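Local coordinates for protein lactaldehyde dehydrogenase (Escherichia coli, PDB 2IMP) that oxidises L-lactaldehyde and glycolaldehyde to L-lactate and glycolate with NAD+ as cofactor, working as a homotetramer in L-fucose and L-rhamnose breakdown, at residues Ala88-Glu93 with Glu102-Phe107. Numbering follows the deposited sequence.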
loop_
_atom_site.group_PDB
_atom_site.type_symbol
_atom_site.label_atom_id
_atom_site.label_comp_id
_atom_site.label_asym_id
_atom_site.label_seq_id
_atom_site.Cartn_x
_atom_site.Cartn_y
_atom_site.Cartn_z
ATOM N N ALA A 88 24.062 -30.804 11.694
ATOM C CA ALA A 88 24.698 -31.605 12.728
ATOM C C ALA A 88 25.090 -30.741 13.942
ATOM O O ALA A 88 24.956 -31.166 15.095
ATOM C CB ALA A 88 25.936 -32.313 12.157
ATOM N N LEU A 89 25.573 -29.531 13.662
ATOM C CA LEU A 89 25.933 -28.611 14.728
ATOM C C LEU A 89 24.713 -28.280 15.588
ATOM O O LEU A 89 24.785 -28.275 16.820
ATOM C CB LEU A 89 26.520 -27.320 14.155
ATOM C CG LEU A 89 27.873 -27.438 13.452
ATOM C CD1 LEU A 89 28.240 -26.102 12.813
ATOM C CD2 LEU A 89 28.935 -27.874 14.462
ATOM N N ILE A 90 23.591 -28.025 14.918
ATOM C CA ILE A 90 22.353 -27.720 15.620
ATOM C C ILE A 90 21.877 -28.923 16.461
ATOM O O ILE A 90 21.517 -28.776 17.633
ATOM C CB ILE A 90 21.245 -27.304 14.623
ATOM C CG1 ILE A 90 21.697 -26.058 13.850
ATOM C CG2 ILE A 90 19.940 -27.032 15.367
ATOM C CD1 ILE A 90 20.697 -25.574 12.811
ATOM N N VAL A 91 21.889 -30.100 15.842
ATOM C CA VAL A 91 21.515 -31.325 16.541
ATOM C C VAL A 91 22.350 -31.504 17.827
ATOM O O VAL A 91 21.823 -31.686 18.924
ATOM C CB VAL A 91 21.762 -32.571 15.653
ATOM C CG1 VAL A 91 21.515 -33.838 16.456
ATOM C CG2 VAL A 91 20.859 -32.536 14.427
ATOM N N GLU A 92 23.663 -31.420 17.643
ATOM C CA GLU A 92 24.641 -31.568 18.708
ATOM C C GLU A 92 24.508 -30.591 19.906
ATOM O O GLU A 92 24.543 -31.014 21.063
ATOM C CB GLU A 92 26.038 -31.453 18.099
ATOM C CG GLU A 92 27.169 -31.490 19.100
ATOM C CD GLU A 92 28.519 -31.496 18.419
ATOM O OE1 GLU A 92 28.751 -30.613 17.564
ATOM O OE2 GLU A 92 29.345 -32.382 18.740
ATOM N N GLU A 93 24.362 -29.299 19.626
ATOM C CA GLU A 93 24.251 -28.322 20.705
ATOM C C GLU A 93 22.808 -27.966 21.133
ATOM O O GLU A 93 22.567 -27.628 22.294
ATOM C CB GLU A 93 25.012 -27.040 20.332
ATOM C CG GLU A 93 24.369 -26.207 19.231
ATOM C CD GLU A 93 25.261 -25.065 18.752
ATOM O OE1 GLU A 93 26.055 -24.524 19.557
ATOM O OE2 GLU A 93 25.154 -24.701 17.563
ATOM N N GLU A 102 17.572 -30.282 9.900
ATOM C CA GLU A 102 17.670 -30.174 8.451
ATOM C C GLU A 102 16.668 -29.156 7.881
ATOM O O GLU A 102 17.010 -28.348 7.026
ATOM C CB GLU A 102 17.441 -31.539 7.801
ATOM C CG GLU A 102 18.688 -32.397 7.756
ATOM C CD GLU A 102 18.421 -33.792 7.230
ATOM O OE1 GLU A 102 17.683 -33.922 6.224
ATOM O OE2 GLU A 102 18.963 -34.755 7.820
ATOM N N VAL A 103 15.432 -29.216 8.366
ATOM C CA VAL A 103 14.422 -28.273 7.926
ATOM C C VAL A 103 14.806 -26.822 8.292
ATOM O O VAL A 103 14.735 -25.921 7.454
ATOM C CB VAL A 103 13.040 -28.614 8.529
ATOM C CG1 VAL A 103 12.056 -27.486 8.264
ATOM C CG2 VAL A 103 12.515 -29.907 7.906
ATOM N N GLU A 104 15.233 -26.617 9.537
ATOM C CA GLU A 104 15.647 -25.284 9.950
ATOM C C GLU A 104 16.727 -24.684 9.016
ATOM O O GLU A 104 16.620 -23.537 8.590
ATOM C CB GLU A 104 16.186 -25.292 11.382
ATOM C CG GLU A 104 16.484 -23.885 11.889
ATOM C CD GLU A 104 17.094 -23.852 13.280
ATOM O OE1 GLU A 104 17.010 -24.870 13.997
ATOM O OE2 GLU A 104 17.646 -22.797 13.656
ATOM N N VAL A 105 17.755 -25.473 8.709
ATOM C CA VAL A 105 18.818 -25.008 7.822
ATOM C C VAL A 105 18.313 -24.654 6.403
ATOM O O VAL A 105 18.605 -23.581 5.877
ATOM C CB VAL A 105 19.954 -26.054 7.718
ATOM C CG1 VAL A 105 20.984 -25.617 6.663
ATOM C CG2 VAL A 105 20.638 -26.208 9.080
ATOM N N ALA A 106 17.553 -25.567 5.801
ATOM C CA ALA A 106 16.999 -25.309 4.480
ATOM C C ALA A 106 16.052 -24.079 4.487
ATOM O O ALA A 106 16.097 -23.243 3.589
ATOM C CB ALA A 106 16.258 -26.539 3.984
ATOM N N PHE A 107 15.217 -23.990 5.520
ATOM C CA PHE A 107 14.292 -22.868 5.665
ATOM C C PHE A 107 15.034 -21.522 5.821
ATOM O O PHE A 107 14.628 -20.508 5.253
ATOM C CB PHE A 107 13.382 -23.084 6.881
ATOM C CG PHE A 107 12.332 -22.015 7.059
ATOM C CD1 PHE A 107 11.255 -21.925 6.183
ATOM C CD2 PHE A 107 12.417 -21.104 8.110
ATOM C CE1 PHE A 107 10.274 -20.931 6.352
ATOM C CE2 PHE A 107 11.441 -20.106 8.285
ATOM C CZ PHE A 107 10.374 -20.024 7.411
#
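E104 and V105, neighbours on helix 98-116, both meet the single side chain of I90, which helix 83-94 sends across to them. These are two consecutive helices of the aldehyde dehydrogenase fold, linked by a short turn and meeting here through three buried residues. E104 comes first. Its CG lies anti to the backbone N (chi1 -174°) and the chain stays extended beyond it, which carries the carboxylate the whole way to I90. There OE1 rests against two methyls of the isoleucine, 3.9 Å from I90 CG2 and 3.9 Å from I90 CD1, while the carboxylate carbon CD of E104 is 4.0 Å from I90 CD1. These are van der Waals touches; the polar bonds of this carboxylate go to other partners. OE2 accepts the backbone N-H of F157, at the start of helix 155-168, and OE1 makes a salt bridge with K96 from the turn between the two helices. V105 follows, touching by one branch: its CG2 is 3.8 Å from I90 CD1, the outer methyl of an isoleucine extended past CG1 (chi2 179°). V105 also packs on A83, I86 and S87 of helix 83-94, and F156 covers I90 from helix 155-168. The side chain of E104 lies about 7 Å from the bound lactate. Its carboxylate is thus buried beside hydrocarbon yet paired on both oxygens, and its two partners would probably favour the ionised form: the salt bridge closes the turn onto helix 98-116, and the F157 bond joins that helix to helix 155-168.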